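Local coordinates for protein putative aminooxidase (Propionibacterium acnes, PDB 2BA9) that isomerises polyunsaturated fatty acids to conjugated linoleic acid, probably at its bound flavin-adenine dinucleotide, within a fold related to the flavin-containing amine oxidoreductases, at residues N301-Y313 and C344-H357. Residues are numbered along the deposited sequence; the frame is centred on the assembly and turned at random.
Sequences NMRPERLGHVMVY and CRQMVLDDMETFGH
Val310 and Tyr313 face helix 344-355 from strand 310-313, whose axis passes 9.5 Å from that of the helix at 62°, and Gly308, in the turn before the strand, brings its CA within 5.3 Å of Cys344 CA. Asp351, buried at mid-helix, is the polar hub. Its OD2 takes the Val310 backbone N at 2.8 Å, nearly along the C-O bond, and shares ND1 of His309 with OD1, both oxygens using syn lone pairs. Ring and carboxylate lie nearly coplanar. Met347 SD sits squarely over one face of that ring, 3.4 Å from its centroid; the bend at chi3 (-87°) turns CE back toward the carbonyl of Gly308. The guanidinium of Arg306 covers the opposite face. Gly308 is the third residue of a type II beta turn from Arg306 to His309, where positive phi (102°) suits glycine, and its bare CA lets Cys344 SG and Met347 CE come close, with CE 3.6 Å from Gly308 O. The strand belongs to the mixed sheet of this amine oxidase-like fold, and the helix packs on it, Val348 also touching strand 325-330. The two methyls of Val310 part, CG2 lying against Val348 and CG1 at the edge of the Phe355 ring. Asn301 links the turn to the strand: its ND2 donates to Val310 O (3.0 Å) while OD1 receives NE and NH2 of Arg306, and a water joins ND2 to Asp351 OD1. Further along, the Tyr313 ring receives Met352 CE over one face, and Tyr313 CE2 lies 3.8 Å from Phe355 CD2. Gly356 ends the helix in a Schellman motif, leading into His357, whose ND1 bonds Glu290 O and whose ring lies obliquely beside Tyr313.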
ATOM      1  N   ASN A 301     -20.818  -1.370   2.623  1.00 24.51           N
ATOM      2  CA  ASN A 301     -20.069  -2.623   2.393  1.00 24.45           C
ATOM      3  C   ASN A 301     -18.641  -2.601   2.960  1.00 24.79           C
ATOM      4  O   ASN A 301     -17.913  -3.581   2.819  1.00 24.57           O
ATOM      5  CB  ASN A 301     -20.043  -2.987   0.898  1.00 23.79           C
ATOM      6  CG  ASN A 301     -21.366  -3.577   0.401  1.00 23.21           C
ATOM      7  OD1 ASN A 301     -22.272  -3.866   1.184  1.00 22.21           O
ATOM      8  ND2 ASN A 301     -21.460  -3.799  -0.909  1.00 22.80           N
ATOM      9  N   MET A 302     -18.293  -1.502   3.638  1.00 25.39           N
ATOM     10  CA  MET A 302     -17.017  -1.350   4.356  1.00 25.85           C
ATOM     11  C   MET A 302     -17.111  -1.713   5.852  1.00 26.08           C
ATOM     12  O   MET A 302     -16.113  -1.672   6.570  1.00 26.22           O
ATOM     13  CB  MET A 302     -16.537   0.094   4.235  1.00 25.64           C
ATOM     14  CG  MET A 302     -16.256   0.542   2.831  1.00 25.10           C
ATOM     15  SD  MET A 302     -15.925   2.312   2.784  1.00 23.44           S
ATOM     16  CE  MET A 302     -16.327   2.713   1.062  1.00 26.93           C
ATOM     17  N   ARG A 303     -18.323  -2.011   6.315  1.00 26.82           N
ATOM     18  CA  ARG A 303     -18.569  -2.605   7.615  1.00 27.27           C
ATOM     19  C   ARG A 303     -18.009  -4.030   7.659  1.00 27.38           C
ATOM     20  O   ARG A 303     -18.174  -4.783   6.693  1.00 27.40           O
ATOM     21  CB  ARG A 303     -20.068  -2.747   7.845  1.00 28.31           C
ATOM     22  CG  ARG A 303     -20.828  -1.473   7.993  1.00 30.71           C
ATOM     23  CD  ARG A 303     -22.236  -1.746   8.536  1.00 34.60           C
ATOM     24  NE  ARG A 303     -23.226  -1.976   7.476  1.00 36.79           N
ATOM     25  CZ  ARG A 303     -23.954  -3.081   7.311  1.00 37.84           C
ATOM     26  NH1 ARG A 303     -23.845  -4.113   8.138  1.00 39.38           N
ATOM     27  NH2 ARG A 303     -24.823  -3.138   6.316  1.00 37.97           N
ATOM     28  N   PRO A 304     -17.412  -4.436   8.792  1.00 27.21           N
ATOM     29  CA  PRO A 304     -16.912  -5.810   8.969  1.00 27.36           C
ATOM     30  C   PRO A 304     -17.990  -6.870   8.737  1.00 27.71           C
ATOM     31  O   PRO A 304     -17.709  -7.959   8.247  1.00 28.14           O
ATOM     32  CB  PRO A 304     -16.463  -5.817  10.430  1.00 27.49           C
ATOM     33  CG  PRO A 304     -16.117  -4.406  10.711  1.00 27.15           C
ATOM     34  CD  PRO A 304     -17.162  -3.625   9.992  1.00 27.25           C
ATOM     35  N   GLU A 305     -19.226  -6.515   9.083  1.00 27.95           N
ATOM     36  CA  GLU A 305     -20.401  -7.339   8.859  1.00 27.53           C
ATOM     37  C   GLU A 305     -20.644  -7.590   7.374  1.00 27.03           C
ATOM     38  O   GLU A 305     -21.374  -8.514   7.007  1.00 27.38           O
ATOM     39  CB  GLU A 305     -21.625  -6.630   9.454  1.00 27.78           C
ATOM     40  CG  GLU A 305     -21.637  -6.554  10.978  1.00 28.42           C
ATOM     41  CD  GLU A 305     -20.888  -5.368  11.596  1.00 28.32           C
ATOM     42  OE1 GLU A 305     -20.402  -4.458  10.882  1.00 28.24           O
ATOM     43  OE2 GLU A 305     -20.796  -5.356  12.841  1.00 29.22           O
ATOM     44  N   ARG A 306     -20.042  -6.762   6.522  1.00 26.22           N
ATOM     45  CA  ARG A 306     -20.186  -6.887   5.074  1.00 25.50           C
ATOM     46  C   ARG A 306     -18.901  -7.335   4.352  1.00 24.99           C
ATOM     47  O   ARG A 306     -18.799  -7.225   3.124  1.00 24.35           O
ATOM     48  CB  ARG A 306     -20.688  -5.552   4.508  1.00 25.10           C
ATOM     49  CG  ARG A 306     -22.096  -5.185   4.943  1.00 25.11           C
ATOM     50  CD  ARG A 306     -23.175  -6.118   4.375  1.00 23.87           C
ATOM     51  NE  ARG A 306     -23.406  -5.893   2.949  1.00 22.53           N
ATOM     52  CZ  ARG A 306     -24.324  -6.524   2.226  1.00 23.89           C
ATOM     53  NH1 ARG A 306     -25.138  -7.404   2.790  1.00 25.44           N
ATOM     54  NH2 ARG A 306     -24.445  -6.264   0.930  1.00 24.68           N
ATOM     55  N   LEU A 307     -17.943  -7.879   5.106  1.00 24.47           N
ATOM     56  CA  LEU A 307     -16.707  -8.419   4.531  1.00 23.89           C
ATOM     57  C   LEU A 307     -16.962  -9.337   3.332  1.00 24.24           C
ATOM     58  O   LEU A 307     -17.804 -10.211   3.394  1.00 24.00           O
ATOM     59  CB  LEU A 307     -15.943  -9.205   5.593  1.00 23.74           C
ATOM     60  CG  LEU A 307     -14.505  -9.580   5.274  1.00 23.49           C
ATOM     61  CD1 LEU A 307     -13.652  -8.341   5.194  1.00 21.67           C
ATOM     62  CD2 LEU A 307     -13.948 -10.550   6.350  1.00 22.07           C
ATOM     63  N   GLY A 308     -16.220  -9.128   2.248  1.00 24.82           N
ATOM     64  CA  GLY A 308     -16.364  -9.939   1.038  1.00 24.75           C
ATOM     65  C   GLY A 308     -17.158  -9.209  -0.016  1.00 24.57           C
ATOM     66  O   GLY A 308     -17.115  -9.563  -1.198  1.00 24.59           O
ATOM     67  N   HIS A 309     -17.892  -8.175   0.392  1.00 24.43           N
ATOM     68  CA  HIS A 309     -18.682  -7.407  -0.574  1.00 24.10           C
ATOM     69  C   HIS A 309     -17.828  -6.371  -1.269  1.00 23.68           C
ATOM     70  O   HIS A 309     -16.801  -5.968  -0.757  1.00 23.81           O
ATOM     71  CB  HIS A 309     -19.913  -6.784   0.092  1.00 24.11           C
ATOM     72  CG  HIS A 309     -21.031  -7.760   0.278  1.00 22.85           C
ATOM     73  ND1 HIS A 309     -21.857  -8.138  -0.758  1.00 24.11           N
ATOM     74  CD2 HIS A 309     -21.431  -8.473   1.359  1.00 23.85           C
ATOM     75  CE1 HIS A 309     -22.738  -9.025  -0.318  1.00 23.39           C
ATOM     76  NE2 HIS A 309     -22.489  -9.261   0.958  1.00 22.46           N
ATOM     77  N   VAL A 310     -18.252  -5.955  -2.454  1.00 24.27           N
ATOM     78  CA  VAL A 310     -17.581  -4.870  -3.176  1.00 23.82           C
ATOM     79  C   VAL A 310     -17.753  -3.549  -2.425  1.00 23.85           C
ATOM     80  O   VAL A 310     -18.874  -3.120  -2.161  1.00 23.71           O
ATOM     81  CB  VAL A 310     -18.146  -4.695  -4.594  1.00 24.10           C
ATOM     82  CG1 VAL A 310     -17.545  -3.451  -5.265  1.00 23.85           C
ATOM     83  CG2 VAL A 310     -17.901  -5.942  -5.442  1.00 21.45           C
ATOM     84  N   MET A 311     -16.629  -2.903  -2.124  1.00 23.50           N
ATOM     85  CA  MET A 311     -16.613  -1.647  -1.385  1.00 23.76           C
ATOM     86  C   MET A 311     -16.484  -0.420  -2.289  1.00 23.35           C
ATOM     87  O   MET A 311     -16.813   0.685  -1.889  1.00 23.00           O
ATOM     88  CB  MET A 311     -15.462  -1.655  -0.391  1.00 24.00           C
ATOM     89  CG  MET A 311     -15.464  -2.867   0.518  1.00 24.02           C
ATOM     90  SD  MET A 311     -14.133  -2.756   1.716  1.00 26.77           S
ATOM     91  CE  MET A 311     -12.728  -3.196   0.699  1.00 26.57           C
ATOM     92  N   VAL A 312     -15.993  -0.636  -3.502  1.00 23.56           N
ATOM     93  CA  VAL A 312     -15.752   0.434  -4.449  1.00 23.58           C
ATOM     94  C   VAL A 312     -15.474  -0.190  -5.803  1.00 23.68           C
ATOM     95  O   VAL A 312     -15.022  -1.337  -5.893  1.00 23.05           O
ATOM     96  CB  VAL A 312     -14.562   1.338  -4.027  1.00 23.74           C
ATOM     97  CG1 VAL A 312     -13.298   0.513  -3.855  1.00 24.42           C
ATOM     98  CG2 VAL A 312     -14.335   2.470  -5.046  1.00 24.42           C
ATOM     99  N   TYR A 313     -15.799   0.551  -6.860  1.00 24.07           N
ATOM    100  CA  TYR A 313     -15.399   0.158  -8.206  1.00 23.88           C
ATOM    101  C   TYR A 313     -14.870   1.367  -8.940  1.00 23.76           C
ATOM    102  O   TYR A 313     -15.269   2.489  -8.660  1.00 23.38           O
ATOM    103  CB  TYR A 313     -16.531  -0.529  -8.972  1.00 24.00           C
ATOM    104  CG  TYR A 313     -17.807   0.259  -9.099  1.00 23.35           C
ATOM    105  CD1 TYR A 313     -17.962   1.238 -10.080  1.00 22.76           C
ATOM    106  CD2 TYR A 313     -18.880   0.009  -8.252  1.00 22.86           C
ATOM    107  CE1 TYR A 313     -19.144   1.948 -10.191  1.00 22.17           C
ATOM    108  CE2 TYR A 313     -20.055   0.714  -8.356  1.00 23.27           C
ATOM    109  CZ  TYR A 313     -20.195   1.681  -9.328  1.00 22.75           C
ATOM    110  OH  TYR A 313     -21.395   2.386  -9.422  1.00 22.74           O
ATOM    111  N   CYS A 344     -16.536 -14.699  -2.767  1.00 25.51           N
ATOM    112  CA  CYS A 344     -16.249 -13.310  -3.058  1.00 24.96           C
ATOM    113  C   CYS A 344     -16.432 -12.980  -4.544  1.00 25.07           C
ATOM    114  O   CYS A 344     -16.984 -11.929  -4.874  1.00 24.94           O
ATOM    115  CB  CYS A 344     -14.840 -12.961  -2.589  1.00 24.99           C
ATOM    116  SG  CYS A 344     -14.705 -12.986  -0.778  1.00 23.40           S
ATOM    117  N   ARG A 345     -15.981 -13.864  -5.437  1.00 24.52           N
ATOM    118  CA  ARG A 345     -16.224 -13.658  -6.861  1.00 25.09           C
ATOM    119  C   ARG A 345     -17.732 -13.637  -7.156  1.00 24.55           C
ATOM    120  O   ARG A 345     -18.192 -12.820  -7.953  1.00 24.66           O
ATOM    121  CB  ARG A 345     -15.519 -14.697  -7.742  1.00 24.91           C
ATOM    122  CG  ARG A 345     -15.671 -14.405  -9.255  1.00 26.87           C
ATOM    123  CD  ARG A 345     -14.999 -15.451 -10.146  1.00 30.02           C
ATOM    124  NE  ARG A 345     -13.547 -15.433 -10.026  1.00 31.75           N
ATOM    125  CZ  ARG A 345     -12.723 -16.352 -10.532  1.00 34.75           C
ATOM    126  NH1 ARG A 345     -13.187 -17.385 -11.218  1.00 34.56           N
ATOM    127  NH2 ARG A 345     -11.414 -16.241 -10.354  1.00 37.09           N
ATOM    128  N   GLN A 346     -18.503 -14.515  -6.515  1.00 24.48           N
ATOM    129  CA  GLN A 346     -19.957 -14.489  -6.715  1.00 24.25           C
ATOM    130  C   GLN A 346     -20.565 -13.168  -6.220  1.00 24.36           C
ATOM    131  O   GLN A 346     -21.491 -12.638  -6.834  1.00 24.35           O
ATOM    132  CB  GLN A 346     -20.646 -15.694  -6.059  1.00 24.38           C
ATOM    133  CG  GLN A 346     -22.143 -15.845  -6.411  1.00 24.26           C
ATOM    134  CD  GLN A 346     -22.405 -16.002  -7.903  1.00 25.86           C
ATOM    135  OE1 GLN A 346     -21.696 -16.741  -8.596  1.00 27.81           O
ATOM    136  NE2 GLN A 346     -23.444 -15.332  -8.403  1.00 25.38           N
ATOM    137  N   MET A 347     -20.031 -12.628  -5.124  1.00 24.58           N
ATOM    138  CA  MET A 347     -20.473 -11.321  -4.635  1.00 24.48           C
ATOM    139  C   MET A 347     -20.143 -10.195  -5.600  1.00 24.48           C
ATOM    140  O   MET A 347     -20.882  -9.222  -5.681  1.00 25.00           O
ATOM    141  CB  MET A 347     -19.913 -11.026  -3.249  1.00 24.57           C
ATOM    142  CG  MET A 347     -20.688 -11.728  -2.151  1.00 25.14           C
ATOM    143  SD  MET A 347     -20.149 -11.327  -0.487  1.00 26.82           S
ATOM    144  CE  MET A 347     -18.854 -12.562  -0.305  1.00 24.32           C
ATOM    145  N   VAL A 348     -19.036 -10.310  -6.326  1.00 24.26           N
ATOM    146  CA  VAL A 348     -18.724  -9.366  -7.392  1.00 24.04           C
ATOM    147  C   VAL A 348     -19.878  -9.384  -8.413  1.00 24.12           C
ATOM    148  O   VAL A 348     -20.414  -8.343  -8.808  1.00 24.75           O
ATOM    149  CB  VAL A 348     -17.384  -9.710  -8.099  1.00 23.79           C
ATOM    150  CG1 VAL A 348     -17.135  -8.785  -9.282  1.00 24.41           C
ATOM    151  CG2 VAL A 348     -16.214  -9.620  -7.134  1.00 24.31           C
ATOM    152  N   LEU A 349     -20.270 -10.569  -8.845  1.00 24.14           N
ATOM    153  CA  LEU A 349     -21.373 -10.657  -9.800  1.00 24.04           C
ATOM    154  C   LEU A 349     -22.644 -10.077  -9.174  1.00 23.88           C
ATOM    155  O   LEU A 349     -23.276  -9.202  -9.756  1.00 23.44           O
ATOM    156  CB  LEU A 349     -21.605 -12.100 -10.243  1.00 23.96           C
ATOM    157  CG  LEU A 349     -20.370 -12.827 -10.784  1.00 23.42           C
ATOM    158  CD1 LEU A 349     -20.782 -14.150 -11.433  1.00 23.81           C
ATOM    159  CD2 LEU A 349     -19.608 -11.929 -11.748  1.00 23.72           C
ATOM    160  N   ASP A 350     -22.981 -10.536  -7.972  1.00 24.00           N
ATOM    161  CA  ASP A 350     -24.255 -10.181  -7.345  1.00 24.74           C
ATOM    162  C   ASP A 350     -24.307  -8.709  -6.936  1.00 24.56           C
ATOM    163  O   ASP A 350     -25.342  -8.054  -7.120  1.00 25.53           O
ATOM    164  CB  ASP A 350     -24.550 -11.066  -6.119  1.00 25.16           C
ATOM    165  CG  ASP A 350     -24.655 -12.546  -6.456  1.00 25.04           C
ATOM    166  OD1 ASP A 350     -24.863 -12.908  -7.625  1.00 27.91           O
ATOM    167  OD2 ASP A 350     -24.554 -13.354  -5.525  1.00 26.47           O
ATOM    168  N   ASP A 351     -23.214  -8.190  -6.392  1.00 24.37           N
ATOM    169  CA  ASP A 351     -23.147  -6.757  -6.007  1.00 24.68           C
ATOM    170  C   ASP A 351     -23.252  -5.820  -7.228  1.00 24.79           C
ATOM    171  O   ASP A 351     -24.037  -4.876  -7.222  1.00 24.93           O
ATOM    172  CB  ASP A 351     -21.872  -6.430  -5.208  1.00 24.88           C
ATOM    173  CG  ASP A 351     -21.937  -6.887  -3.738  1.00 25.54           C
ATOM    174  OD1 ASP A 351     -23.023  -7.275  -3.232  1.00 26.64           O
ATOM    175  OD2 ASP A 351     -20.880  -6.837  -3.077  1.00 25.42           O
ATOM    176  N   MET A 352     -22.474  -6.073  -8.277  1.00 24.55           N
ATOM    177  CA  MET A 352     -22.544  -5.216  -9.470  1.00 24.95           C
ATOM    178  C   MET A 352     -23.911  -5.235 -10.165  1.00 24.81           C
ATOM    179  O   MET A 352     -24.369  -4.231 -10.696  1.00 24.48           O
ATOM    180  CB  MET A 352     -21.431  -5.586 -10.467  1.00 25.18           C
ATOM    181  CG  MET A 352     -20.014  -5.256  -9.966  1.00 25.11           C
ATOM    182  SD  MET A 352     -19.766  -3.501  -9.622  1.00 25.34           S
ATOM    183  CE  MET A 352     -19.373  -2.818 -11.246  1.00 24.31           C
ATOM    184  N   GLU A 353     -24.577  -6.377 -10.163  1.00 25.22           N
ATOM    185  CA  GLU A 353     -25.927  -6.426 -10.719  1.00 25.27           C
ATOM    186  C   GLU A 353     -26.888  -5.569  -9.891  1.00 25.23           C
ATOM    187  O   GLU A 353     -27.684  -4.779 -10.421  1.00 24.12           O
ATOM    188  CB  GLU A 353     -26.419  -7.853 -10.789  1.00 25.75           C
ATOM    189  CG  GLU A 353     -27.637  -7.999 -11.669  1.00 26.91           C
ATOM    190  CD  GLU A 353     -28.164  -9.399 -11.655  1.00 28.50           C
ATOM    191  OE1 GLU A 353     -27.358 -10.319 -11.382  1.00 28.05           O
ATOM    192  OE2 GLU A 353     -29.379  -9.576 -11.930  1.00 31.01           O
ATOM    193  N   THR A 354     -26.786  -5.720  -8.583  1.00 25.27           N
ATOM    194  CA  THR A 354     -27.513  -4.875  -7.648  1.00 25.41           C
ATOM    195  C   THR A 354     -27.261  -3.377  -7.880  1.00 25.16           C
ATOM    196  O   THR A 354     -28.213  -2.570  -7.885  1.00 25.19           O
ATOM    197  CB  THR A 354     -27.160  -5.293  -6.225  1.00 25.69           C
ATOM    198  OG1 THR A 354     -27.680  -6.617  -6.024  1.00 26.71           O
ATOM    199  CG2 THR A 354     -27.721  -4.317  -5.206  1.00 26.13           C
ATOM    200  N   PHE A 355     -26.003  -3.022  -8.121  1.00 24.63           N
ATOM    201  CA  PHE A 355     -25.622  -1.627  -8.395  1.00 24.60           C
ATOM    202  C   PHE A 355     -26.121  -1.134  -9.766  1.00 24.66           C
ATOM    203  O   PHE A 355     -26.105   0.081 -10.024  1.00 24.89           O
ATOM    204  CB  PHE A 355     -24.094  -1.407  -8.293  1.00 24.03           C
ATOM    205  CG  PHE A 355     -23.476  -1.814  -6.966  1.00 23.22           C
ATOM    206  CD1 PHE A 355     -24.220  -1.866  -5.794  1.00 23.25           C
ATOM    207  CD2 PHE A 355     -22.125  -2.131  -6.900  1.00 24.16           C
ATOM    208  CE1 PHE A 355     -23.627  -2.229  -4.587  1.00 23.28           C
ATOM    209  CE2 PHE A 355     -21.521  -2.497  -5.693  1.00 24.19           C
ATOM    210  CZ  PHE A 355     -22.278  -2.548  -4.536  1.00 23.32           C
ATOM    211  N   GLY A 356     -26.549  -2.063 -10.633  1.00 24.23           N
ATOM    212  CA  GLY A 356     -27.042  -1.730 -11.977  1.00 24.05           C
ATOM    213  C   GLY A 356     -25.962  -1.722 -13.044  1.00 23.87           C
ATOM    214  O   GLY A 356     -26.133  -1.147 -14.117  1.00 23.72           O
ATOM    215  N   HIS A 357     -24.851  -2.387 -12.760  1.00 24.10           N
ATOM    216  CA  HIS A 357     -23.725  -2.454 -13.682  1.00 24.28           C
ATOM    217  C   HIS A 357     -23.316  -3.921 -13.824  1.00 24.64           C
ATOM    218  O   HIS A 357     -22.223  -4.308 -13.413  1.00 24.83           O
ATOM    219  CB  HIS A 357     -22.572  -1.593 -13.159  1.00 24.37           C
ATOM    220  CG  HIS A 357     -22.966  -0.187 -12.822  1.00 24.17           C
ATOM    221  ND1 HIS A 357     -23.428   0.707 -13.768  1.00 23.75           N
ATOM    222  CD2 HIS A 357     -22.967   0.480 -11.640  1.00 23.36           C
ATOM    223  CE1 HIS A 357     -23.699   1.859 -13.180  1.00 24.26           C
ATOM    224  NE2 HIS A 357     -23.425   1.749 -11.890  1.00 24.01           N
TER
HETATM  225  O   HOH W   1     -24.140  -5.089  -1.745  1.00 20.47           O